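Local atomic coordinates of discoidin-2 (Dictyostelium discoideum, PDB entry 2VM9), a protein that binds galactose and N-acetylgalactosamine as a homotrimeric lectin and may take part in spore coat formation. Residues A[73-78]-A[122-127]; A[88-93]-A[138-143]; A[95-100]-A[128-133]; A[217-222]-A[244-249]. All coordinates share one frame; numbering follows the deposited sequence.

How the interactions relate
Interactions 1, 2 and 3 belong to the N-terminal beta-sandwich, interaction 4 to the lectin-like domain, its centre about 46 Å from that of interaction 3. Interactions 1 and 2 join antiparallel neighbours in the two facing sheets; they meet where Y91 and L93 of 88-93 pack on I76, I123 and F125. Interaction 3 takes one strand from each, 87-96 and 121-131, where the chain passes from one sheet to the other, and is buried with help from a second subunit. Backbone ladders and hydroxyl pairs carry the first two contacts; the third adds a guanidinium bond and a CH-pi contact to its backbone bonds, whereas interaction 4 is purely apolar core between sheets.

Interaction 1: A[73-78]-A[122-127]; sequences FVAIST and TINFNP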
# COMPACT_ATOMS: atom_id res chain seq x y z
N PHE A 73 7.24 -2.16 14.09
CA PHE A 73 7.14 -1.34 15.28
C PHE A 73 8.38 -1.49 16.13
O PHE A 73 8.73 -2.61 16.51
CB PHE A 73 5.92 -1.73 16.10
CG PHE A 73 4.61 -1.34 15.45
CD1 PHE A 73 4.23 -0.01 15.37
CD2 PHE A 73 3.74 -2.32 14.96
CE1 PHE A 73 2.98 0.35 14.77
CE2 PHE A 73 2.50 -2.00 14.38
CZ PHE A 73 2.12 -0.64 14.28
N VAL A 74 9.03 -0.37 16.42
CA VAL A 74 10.28 -0.36 17.21
C VAL A 74 10.08 0.03 18.67
O VAL A 74 10.92 -0.28 19.53
CB VAL A 74 11.38 0.54 16.55
CG1 VAL A 74 11.72 0.03 15.17
CG2 VAL A 74 10.97 2.04 16.52
N ALA A 75 8.98 0.74 18.97
CA ALA A 75 8.72 1.08 20.37
C ALA A 75 7.27 1.45 20.56
O ALA A 75 6.55 1.76 19.59
CB ALA A 75 9.62 2.25 20.84
N ILE A 76 6.85 1.38 21.83
CA ILE A 76 5.57 1.96 22.24
C ILE A 76 5.85 2.85 23.45
O ILE A 76 6.70 2.51 24.29
CB ILE A 76 4.56 0.84 22.62
CG1 ILE A 76 3.20 1.43 23.02
CG2 ILE A 76 5.12 -0.08 23.75
CD1 ILE A 76 2.15 0.36 23.23
N SER A 77 5.13 3.96 23.55
CA SER A 77 5.20 4.81 24.72
C SER A 77 3.79 4.96 25.28
O SER A 77 2.87 5.15 24.50
CB SER A 77 5.71 6.19 24.37
OG SER A 77 7.10 6.09 24.06
N THR A 78 3.65 4.86 26.59
CA THR A 78 2.36 5.13 27.25
C THR A 78 2.51 6.18 28.34
O THR A 78 3.60 6.41 28.88
CB THR A 78 1.70 3.84 27.85
OG1 THR A 78 2.46 3.39 28.98
CG2 THR A 78 1.60 2.72 26.78
N THR A 122 8.40 3.98 28.01
CA THR A 122 8.65 3.49 26.64
C THR A 122 9.28 2.12 26.70
O THR A 122 10.22 1.87 27.51
CB THR A 122 9.58 4.46 25.87
OG1 THR A 122 9.00 5.77 25.86
CG2 THR A 122 9.82 3.96 24.42
N ILE A 123 8.74 1.22 25.89
CA ILE A 123 9.22 -0.12 25.71
C ILE A 123 9.74 -0.22 24.28
O ILE A 123 9.05 0.17 23.33
CB ILE A 123 8.08 -1.12 25.89
CG1 ILE A 123 7.38 -0.85 27.24
CG2 ILE A 123 8.54 -2.57 25.70
CD1 ILE A 123 8.29 -0.88 28.42
N ASN A 124 10.95 -0.75 24.14
CA ASN A 124 11.57 -0.91 22.85
C ASN A 124 11.48 -2.35 22.42
O ASN A 124 11.68 -3.26 23.23
CB ASN A 124 13.04 -0.50 22.94
CG ASN A 124 13.18 0.92 23.28
OD1 ASN A 124 13.10 1.79 22.41
ND2 ASN A 124 13.37 1.19 24.57
N PHE A 125 11.17 -2.57 21.15
CA PHE A 125 11.04 -3.93 20.62
C PHE A 125 12.28 -4.28 19.83
O PHE A 125 12.57 -3.67 18.80
CB PHE A 125 9.79 -4.06 19.73
CG PHE A 125 8.54 -3.55 20.36
CD1 PHE A 125 8.10 -4.06 21.58
CD2 PHE A 125 7.78 -2.55 19.73
CE1 PHE A 125 6.92 -3.58 22.17
CE2 PHE A 125 6.60 -2.07 20.30
CZ PHE A 125 6.17 -2.58 21.53
N ASN A 126 12.98 -5.30 20.34
CA ASN A 126 14.19 -5.82 19.73
C ASN A 126 14.00 -7.33 19.60
O ASN A 126 14.05 -8.03 20.61
CB ASN A 126 15.39 -5.57 20.66
CG ASN A 126 15.73 -4.09 20.82
OD1 ASN A 126 16.19 -3.45 19.87
ND2 ASN A 126 15.56 -3.56 22.05
N PRO A 127 13.74 -7.85 18.38
CA PRO A 127 13.58 -7.16 17.12
C PRO A 127 12.23 -6.46 17.04
O PRO A 127 11.36 -6.71 17.88
CB PRO A 127 13.60 -8.30 16.09
CG PRO A 127 13.11 -9.47 16.81
CD PRO A 127 13.58 -9.31 18.22
O HOH W 1 13.35 0.97 19.62
O HOH W 2 13.52 -0.70 18.92
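F125 holds CG anti to its carbonyl carbon (chi1 -51°), and the trans first torsion of I76 (chi1 -178°) leaves methyl CG2 between N and the carbonyl carbon, close to the F125 ring atom CZ. The two strands are antiparallel neighbours in one sheet of the F5/8 type C beta-sandwich, their axes 167° apart. Ring atoms CD2, CE2 and CZ of F125 lie in turn against F73 O, A75 and I76. I76 CG2 is 3.5 Å from F125 CZ, the two side chains crossing obliquely, and also touches I123 CB; I76 and I123 run side by side on the inward face, where Y91 and L93 of the opposite sheet cover them and F125. F73 O comes to the edge of the F125 ring, near its plane, 3.4 Å from CD2.

I76 and I123 form a hydrogen-bonded pair: I76 N gives to I123 O and I123 N to I76 O, both at 2.9 Å. Past them, F125 N donates to V74 O at 2.8 Å. Two water sites too close together to be filled at once also donate to V74 O; one reaches N124 OD1, the other F125 O. V74 and A75 both face Y152 on the far side of the strand, a classic beta bulge.

On the other face A75 and S77 stand beside N124 and T122. The A75 methyl lies near N124 OD1 and T122 CG2, and the contact finishes in a short hydroxyl pair, S77 OG to T122 OG1 at 2.6 Å.

Interaction 2: A[88-93]-A[138-143]; sequences VTSYKL and PQTYNN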
# COMPACT_ATOMS: atom_id res chain seq x y z
N VAL A 88 -2.86 3.68 33.35
CA VAL A 88 -2.69 2.24 33.28
C VAL A 88 -1.35 1.86 33.88
O VAL A 88 -0.33 2.40 33.48
CB VAL A 88 -2.83 1.77 31.82
CG1 VAL A 88 -2.43 0.30 31.67
CG2 VAL A 88 -4.29 2.04 31.37
N THR A 89 -1.36 0.93 34.83
CA THR A 89 -0.14 0.56 35.54
C THR A 89 0.56 -0.66 34.93
O THR A 89 1.76 -0.88 35.18
CB THR A 89 -0.43 0.29 37.04
OG1 THR A 89 -1.52 -0.66 37.11
CG2 THR A 89 -0.80 1.57 37.78
N SER A 90 -0.16 -1.47 34.15
CA SER A 90 0.47 -2.57 33.42
C SER A 90 -0.42 -2.97 32.27
O SER A 90 -1.63 -2.76 32.33
CB SER A 90 0.75 -3.80 34.33
OG SER A 90 -0.43 -4.56 34.63
N TYR A 91 0.19 -3.53 31.23
CA TYR A 91 -0.60 -3.99 30.10
C TYR A 91 0.11 -5.13 29.35
O TYR A 91 1.31 -5.39 29.56
CB TYR A 91 -0.88 -2.82 29.14
CG TYR A 91 0.38 -2.18 28.55
CD1 TYR A 91 0.96 -2.69 27.38
CD2 TYR A 91 0.95 -1.04 29.13
CE1 TYR A 91 2.12 -2.10 26.83
CE2 TYR A 91 2.10 -0.44 28.57
CZ TYR A 91 2.66 -0.98 27.43
OH TYR A 91 3.76 -0.39 26.87
N LYS A 92 -0.67 -5.80 28.51
CA LYS A 92 -0.17 -6.78 27.54
C LYS A 92 -0.34 -6.20 26.14
O LYS A 92 -1.10 -5.23 25.92
CB LYS A 92 -0.96 -8.09 27.64
CG LYS A 92 -0.72 -8.88 28.96
CD LYS A 92 -1.64 -10.10 29.02
CE LYS A 92 -1.46 -10.80 30.36
NZ LYS A 92 -2.10 -12.15 30.38
N LEU A 93 0.37 -6.79 25.19
CA LEU A 93 0.27 -6.39 23.79
C LEU A 93 -0.04 -7.61 22.96
O LEU A 93 0.47 -8.71 23.24
CB LEU A 93 1.58 -5.76 23.29
CG LEU A 93 1.98 -4.38 23.80
CD1 LEU A 93 3.44 -4.11 23.35
CD2 LEU A 93 0.98 -3.27 23.31
N PRO A 138 -4.73 -3.13 28.48
CA PRO A 138 -4.49 -2.77 29.88
C PRO A 138 -4.86 -3.92 30.81
O PRO A 138 -5.90 -4.58 30.61
CB PRO A 138 -5.44 -1.59 30.10
CG PRO A 138 -5.42 -0.89 28.72
CD PRO A 138 -5.54 -2.10 27.78
N GLN A 139 -4.00 -4.18 31.79
CA GLN A 139 -4.28 -5.24 32.75
C GLN A 139 -4.64 -4.70 34.12
O GLN A 139 -5.51 -5.25 34.78
CB GLN A 139 -3.09 -6.19 32.89
CG GLN A 139 -2.80 -6.91 31.58
CD GLN A 139 -3.96 -7.80 31.13
OE1 GLN A 139 -4.31 -8.76 31.82
NE2 GLN A 139 -4.55 -7.48 29.96
N THR A 140 -3.90 -3.69 34.58
CA THR A 140 -4.16 -3.09 35.89
C THR A 140 -4.13 -1.56 35.72
O THR A 140 -3.56 -1.04 34.75
CB THR A 140 -3.10 -3.51 36.92
OG1 THR A 140 -1.79 -3.17 36.45
CG2 THR A 140 -3.14 -5.05 37.19
N TYR A 141 -4.73 -0.85 36.65
CA TYR A 141 -4.87 0.60 36.47
C TYR A 141 -5.00 1.27 37.83
O TYR A 141 -5.38 0.64 38.82
CB TYR A 141 -6.11 0.92 35.60
CG TYR A 141 -7.30 0.05 35.96
CD1 TYR A 141 -8.20 0.47 36.93
CD2 TYR A 141 -7.52 -1.18 35.32
CE1 TYR A 141 -9.31 -0.31 37.29
CE2 TYR A 141 -8.62 -2.00 35.69
CZ TYR A 141 -9.49 -1.54 36.67
OH TYR A 141 -10.53 -2.29 37.08
N ASN A 142 -4.64 2.56 37.86
CA ASN A 142 -4.92 3.41 39.01
C ASN A 142 -6.17 4.19 38.67
O ASN A 142 -6.15 5.00 37.74
CB ASN A 142 -3.78 4.40 39.29
CG ASN A 142 -4.16 5.36 40.41
OD1 ASN A 142 -3.92 6.51 40.26
ND2 ASN A 142 -4.59 4.90 41.50
N ASN A 143 -7.23 3.94 39.44
CA ASN A 143 -8.51 4.66 39.34
C ASN A 143 -9.38 4.38 38.11
O ASN A 143 -10.58 4.19 38.23
CB ASN A 143 -8.32 6.18 39.52
CG ASN A 143 -8.09 6.52 41.00
OD1 ASN A 143 -8.59 5.81 41.85
ND2 ASN A 143 -7.33 7.58 41.29
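T140 OG1 sits between two hydroxyls of the facing strand, T89 OG1 at 2.6 Å and S90 OG at 2.7 Å, and is hydrogen-bonded to both. All three oxygens stand between backbone N and carbonyl carbon (chi1 52° in T89, 75° in S90, 56° in T140). The cluster lies on the face of S90 and T140; of the three residues T140 is the exposed one, and a pentanediol molecule, probably from the crystallisation liquor, lies beside it.

The opposite face is apolar and buried around V88, P138 and Y91. V88 CG1 meets P138 CB at 3.9 Å, with CG2 close to the same carbon, and Y91 CB rests on P138 CA while its ring leads off toward I76, T78 and I123 of the other sheet. K92 and Q139, by contrast, are partly exposed: K92, extended beyond CG, crosses Q139, bent at chi2, with K92 CE 3.8 Å from Q139 OE1, and Q139 NE2 turns to H137 O.

The backbone bonds are uneven. T89 N donates to T140 O at 3.0 Å and Q139 N to S90 O at 2.8 Å, while S90 N to T140 O and T140 N to S90 O are weak. T89 and S90 opposite T140 make a classic beta bulge, and a second one-residue shift follows before Y91, in the middle strand 133-142 and its neighbour 87-96 of a five-stranded sheet in the discoidin beta-sandwich.

Interaction 3: A[95-100]-A[128-133]; sequences YTLDNV and PIKARS
R132 reaches from a corner in its chain to a backbone oxygen in the opposite turn: NH1 donates to L97 O at 2.8 Å, the oxygen lying in the guanidinium plane while the donor stands above the carbonyl plane. The arm, extended from CG to NE, lays its CG and CD against the same L97 O, and N99 OD1 comes within 3.2 Å of R132 CD. N99 and R132 cross at about a right angle, with amide and guanidinium planes 61° apart.

The pairing centres on T96. Its N donates to S133 O, and its own O accepts from both R132 N (2.8 Å) and S133 N (3.3 Å), each in the carbonyl plane. R132 and S133 thus both face T96, a classic beta bulge where the chain leaves one sheet of the sandwich for the other. In the turn beyond, D98 OD1 accepts from V100 N, an Asx turn, and also from N101 N.

The Y95 ring, with CG between N and carbonyl carbon (chi1 63°), receives I129 CG2 over the centre of one face, 3.5 Å from the centroid, a CH-pi contact. Y95 CB also touches A131 CB, and L97 CD2 meets K130 CE.

N99 ND2 gives to S133 OG at 3.0 Å, and both atoms also bond N13 of the second subunit. R132 NE has a further partner in D68 O. With backbone oxygens taking NH1 and NE, the guanidinium joins two loops through neutral acceptors, whose carbonyl dipoles would partly offset its charge.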
# COMPACT_ATOMS: atom_id res chain seq x y z
N TYR A 95 -0.66 -8.66 18.62
CA TYR A 95 -0.54 -8.13 17.26
C TYR A 95 -0.84 -9.20 16.25
O TYR A 95 -0.95 -10.38 16.58
CB TYR A 95 0.83 -7.50 17.02
CG TYR A 95 1.97 -8.46 17.15
CD1 TYR A 95 2.41 -9.19 16.04
CD2 TYR A 95 2.63 -8.64 18.37
CE1 TYR A 95 3.48 -10.07 16.15
CE2 TYR A 95 3.69 -9.54 18.49
CZ TYR A 95 4.11 -10.23 17.37
OH TYR A 95 5.15 -11.12 17.48
N THR A 96 -0.98 -8.74 15.01
CA THR A 96 -1.25 -9.63 13.89
C THR A 96 -0.57 -9.10 12.65
O THR A 96 -0.56 -7.89 12.36
CB THR A 96 -2.79 -9.80 13.62
OG1 THR A 96 -2.99 -10.74 12.55
CG2 THR A 96 -3.44 -8.42 13.28
N LEU A 97 -0.01 -10.03 11.90
CA LEU A 97 0.56 -9.68 10.60
C LEU A 97 -0.50 -9.86 9.49
O LEU A 97 -0.63 -9.00 8.61
CB LEU A 97 1.83 -10.49 10.32
CG LEU A 97 2.52 -10.22 8.97
CD1 LEU A 97 2.91 -8.75 8.76
CD2 LEU A 97 3.75 -11.15 8.84
N ASP A 98 -1.27 -10.95 9.54
CA ASP A 98 -2.23 -11.24 8.46
C ASP A 98 -3.67 -10.78 8.73
O ASP A 98 -4.56 -10.96 7.88
CB ASP A 98 -2.22 -12.73 8.11
CG ASP A 98 -2.59 -13.62 9.29
OD1 ASP A 98 -3.14 -13.14 10.32
OD2 ASP A 98 -2.34 -14.85 9.19
N ASN A 99 -3.90 -10.19 9.91
CA ASN A 99 -5.25 -9.75 10.33
C ASN A 99 -6.27 -10.90 10.48
O ASN A 99 -7.48 -10.67 10.45
CB ASN A 99 -5.79 -8.65 9.42
CG ASN A 99 -4.97 -7.39 9.51
OD1 ASN A 99 -4.38 -6.95 8.52
ND2 ASN A 99 -4.91 -6.79 10.70
N VAL A 100 -5.76 -12.11 10.66
CA VAL A 100 -6.58 -13.27 10.92
C VAL A 100 -6.07 -13.92 12.22
O VAL A 100 -6.84 -14.16 13.14
CB VAL A 100 -6.48 -14.29 9.76
CG1 VAL A 100 -7.20 -15.60 10.13
CG2 VAL A 100 -7.02 -13.67 8.44
N PRO A 128 12.06 -5.60 16.02
CA PRO A 128 10.78 -4.92 15.82
C PRO A 128 9.64 -5.91 15.70
O PRO A 128 9.81 -7.04 15.23
CB PRO A 128 10.98 -4.19 14.49
CG PRO A 128 12.46 -3.91 14.44
CD PRO A 128 13.06 -5.18 15.03
N ILE A 129 8.47 -5.48 16.14
CA ILE A 129 7.26 -6.24 15.91
C ILE A 129 6.80 -5.95 14.50
O ILE A 129 6.55 -4.81 14.16
CB ILE A 129 6.15 -5.85 16.90
CG1 ILE A 129 6.53 -6.27 18.33
CG2 ILE A 129 4.80 -6.47 16.50
CD1 ILE A 129 5.60 -5.69 19.37
N LYS A 130 6.64 -7.00 13.71
CA LYS A 130 6.19 -6.91 12.34
C LYS A 130 4.68 -7.19 12.34
O LYS A 130 4.23 -8.30 12.67
CB LYS A 130 6.93 -7.94 11.51
CG LYS A 130 6.67 -7.86 10.06
CD LYS A 130 7.49 -8.91 9.34
CE LYS A 130 6.85 -9.27 8.05
NZ LYS A 130 7.64 -10.37 7.38
N ALA A 131 3.89 -6.18 12.00
CA ALA A 131 2.44 -6.28 12.17
C ALA A 131 1.66 -5.30 11.29
O ALA A 131 2.17 -4.24 10.94
CB ALA A 131 2.09 -6.05 13.64
N ARG A 132 0.43 -5.68 10.95
CA ARG A 132 -0.53 -4.76 10.34
C ARG A 132 -1.36 -4.10 11.42
O ARG A 132 -1.62 -2.92 11.33
CB ARG A 132 -1.43 -5.46 9.32
CG ARG A 132 -0.69 -5.76 8.02
CD ARG A 132 -1.66 -6.35 6.98
NE ARG A 132 -1.01 -6.36 5.67
CZ ARG A 132 -0.20 -7.32 5.22
NH1 ARG A 132 0.04 -8.39 5.95
NH2 ARG A 132 0.33 -7.21 4.00
N SER A 133 -1.74 -4.86 12.46
CA SER A 133 -2.51 -4.29 13.58
C SER A 133 -1.90 -4.70 14.90
O SER A 133 -1.30 -5.78 15.03
CB SER A 133 -3.97 -4.69 13.49
OG SER A 133 -4.51 -4.29 12.23
O HOH W 3 6.86 -9.82 14.83

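Interaction 4: A[217-222]-A[244-249]; sequences MRWEGK and YDLTFD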
# COMPACT_ATOMS: atom_id res chain seq x y z
N MET A 217 30.27 -14.37 -30.79
CA MET A 217 28.90 -13.80 -30.69
C MET A 217 29.01 -12.47 -29.98
O MET A 217 29.64 -12.37 -28.93
CB MET A 217 28.00 -14.72 -29.87
CG MET A 217 26.55 -14.20 -29.70
SD MET A 217 25.77 -13.94 -31.30
CE MET A 217 25.26 -15.63 -31.72
N ARG A 218 28.35 -11.45 -30.55
CA ARG A 218 28.37 -10.10 -29.97
C ARG A 218 26.97 -9.52 -30.13
O ARG A 218 26.50 -9.28 -31.25
CB ARG A 218 29.38 -9.19 -30.71
CG ARG A 218 30.84 -9.69 -30.73
CD ARG A 218 31.70 -8.71 -31.51
NE ARG A 218 33.07 -9.19 -31.63
CZ ARG A 218 33.54 -9.82 -32.70
NH1 ARG A 218 32.77 -10.04 -33.76
NH2 ARG A 218 34.83 -10.17 -32.72
N TRP A 219 26.27 -9.37 -29.02
CA TRP A 219 25.02 -8.64 -29.05
C TRP A 219 24.82 -7.93 -27.71
O TRP A 219 25.31 -8.38 -26.68
CB TRP A 219 23.82 -9.52 -29.42
CG TRP A 219 23.55 -10.70 -28.52
CD1 TRP A 219 23.83 -12.03 -28.77
CD2 TRP A 219 22.88 -10.67 -27.26
NE1 TRP A 219 23.41 -12.82 -27.72
CE2 TRP A 219 22.81 -12.01 -26.79
CE3 TRP A 219 22.30 -9.64 -26.50
CZ2 TRP A 219 22.22 -12.35 -25.56
CZ3 TRP A 219 21.70 -9.98 -25.26
CH2 TRP A 219 21.67 -11.32 -24.81
N GLU A 220 24.12 -6.82 -27.74
CA GLU A 220 23.83 -6.12 -26.48
C GLU A 220 22.52 -5.34 -26.67
O GLU A 220 22.20 -4.91 -27.78
CB GLU A 220 24.99 -5.19 -26.10
CG GLU A 220 24.77 -4.40 -24.80
CD GLU A 220 26.01 -3.66 -24.30
OE1 GLU A 220 27.01 -3.54 -25.05
OE2 GLU A 220 25.97 -3.22 -23.11
N GLY A 221 21.80 -5.15 -25.57
CA GLY A 221 20.67 -4.22 -25.54
C GLY A 221 20.91 -3.27 -24.39
O GLY A 221 21.49 -3.66 -23.35
N LYS A 222 20.48 -2.01 -24.58
CA LYS A 222 20.52 -1.00 -23.53
C LYS A 222 19.19 -0.25 -23.58
O LYS A 222 18.69 0.08 -24.67
CB LYS A 222 21.63 0.03 -23.79
CG LYS A 222 23.03 -0.46 -23.54
CD LYS A 222 24.05 0.66 -23.80
CE LYS A 222 25.46 0.09 -23.71
NZ LYS A 222 26.49 1.13 -24.01
N TYR A 244 20.14 -11.12 -36.91
CA TYR A 244 18.88 -11.21 -37.66
C TYR A 244 17.72 -10.63 -36.86
O TYR A 244 16.92 -9.83 -37.38
CB TYR A 244 18.62 -12.68 -38.02
CG TYR A 244 17.49 -12.92 -38.97
CD1 TYR A 244 17.76 -13.10 -40.33
CD2 TYR A 244 16.17 -12.95 -38.53
CE1 TYR A 244 16.74 -13.34 -41.21
CE2 TYR A 244 15.13 -13.18 -39.42
CZ TYR A 244 15.44 -13.38 -40.77
OH TYR A 244 14.45 -13.61 -41.69
N ASP A 245 17.63 -11.01 -35.59
CA ASP A 245 16.64 -10.42 -34.69
C ASP A 245 17.07 -10.64 -33.23
O ASP A 245 17.86 -11.55 -32.93
CB ASP A 245 15.25 -11.06 -34.92
CG ASP A 245 14.10 -10.21 -34.35
OD1 ASP A 245 14.31 -9.02 -34.09
OD2 ASP A 245 12.98 -10.75 -34.19
N LEU A 246 16.59 -9.77 -32.35
CA LEU A 246 16.76 -9.94 -30.90
C LEU A 246 15.47 -9.48 -30.28
O LEU A 246 14.85 -8.53 -30.79
CB LEU A 246 17.87 -9.05 -30.35
CG LEU A 246 19.31 -9.40 -30.75
CD1 LEU A 246 20.22 -8.22 -30.41
CD2 LEU A 246 19.75 -10.69 -30.04
N THR A 247 15.10 -10.10 -29.16
CA THR A 247 13.91 -9.67 -28.41
C THR A 247 14.27 -9.51 -26.94
O THR A 247 14.93 -10.38 -26.38
CB THR A 247 12.73 -10.68 -28.53
OG1 THR A 247 12.39 -10.85 -29.90
CG2 THR A 247 11.52 -10.18 -27.74
N PHE A 248 13.81 -8.42 -26.33
CA PHE A 248 13.91 -8.24 -24.88
C PHE A 248 12.54 -8.10 -24.24
O PHE A 248 11.65 -7.44 -24.79
CB PHE A 248 14.72 -6.98 -24.54
CG PHE A 248 16.18 -7.09 -24.89
CD1 PHE A 248 17.10 -7.57 -23.95
CD2 PHE A 248 16.63 -6.75 -26.16
CE1 PHE A 248 18.47 -7.70 -24.26
CE2 PHE A 248 18.01 -6.86 -26.51
CZ PHE A 248 18.92 -7.36 -25.57
N ASP A 249 12.39 -8.67 -23.04
CA ASP A 249 11.31 -8.22 -22.16
C ASP A 249 11.87 -7.07 -21.34
O ASP A 249 13.06 -7.07 -20.98
CB ASP A 249 10.86 -9.34 -21.23
CG ASP A 249 9.73 -10.18 -21.83
OD1 ASP A 249 9.15 -9.77 -22.87
OD2 ASP A 249 9.43 -11.25 -21.26
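W219 and L246 face each other from two strands that are not sheet neighbours: the axes of 217-222 and 244-249 come no closer than 9.0 Å and cross at -38°. No backbone bond links them, and the nearest pair of CA atoms, G221 and F248, is 7.9 Å apart. This is the face-to-face packing of two three-stranded sheets, the beta-sandwich core of the H-type lectin domain.

Three side chains carry the contact between the segments. The W219 indole, its CG between backbone N and carbonyl carbon (chi1 59°), turns one face to L246, whose methyl CD2 lies over the five-membered ring at 4.3 Å from its centroid, displaced toward the rim. The other methyl, L246 CD1, lies against W219 CB at 4.0 Å. Further along, the six-membered ring meets F248 obliquely, W219 CZ3 to F248 CZ at 3.8 Å. F248 CZ then comes within 3.6 Å of G221 CA: the phenyl tip presses on the backbone of the opposite strand, where glycine puts no side chain between them.

The strand holding W219 also carries R218, a carbohydrate-binding residue, on its other side; R218 NH1 forms a salt bridge to D213 and a hydrogen bond to N241. W219 also packs on C205 and V208 of strand 200-211, while L246 and F248 touch F235 and L233 of strand 230-237. At the outer edge, M217 to E220 pair antiparallel with a strand of the second subunit, carrying the sheet across the trimer interface.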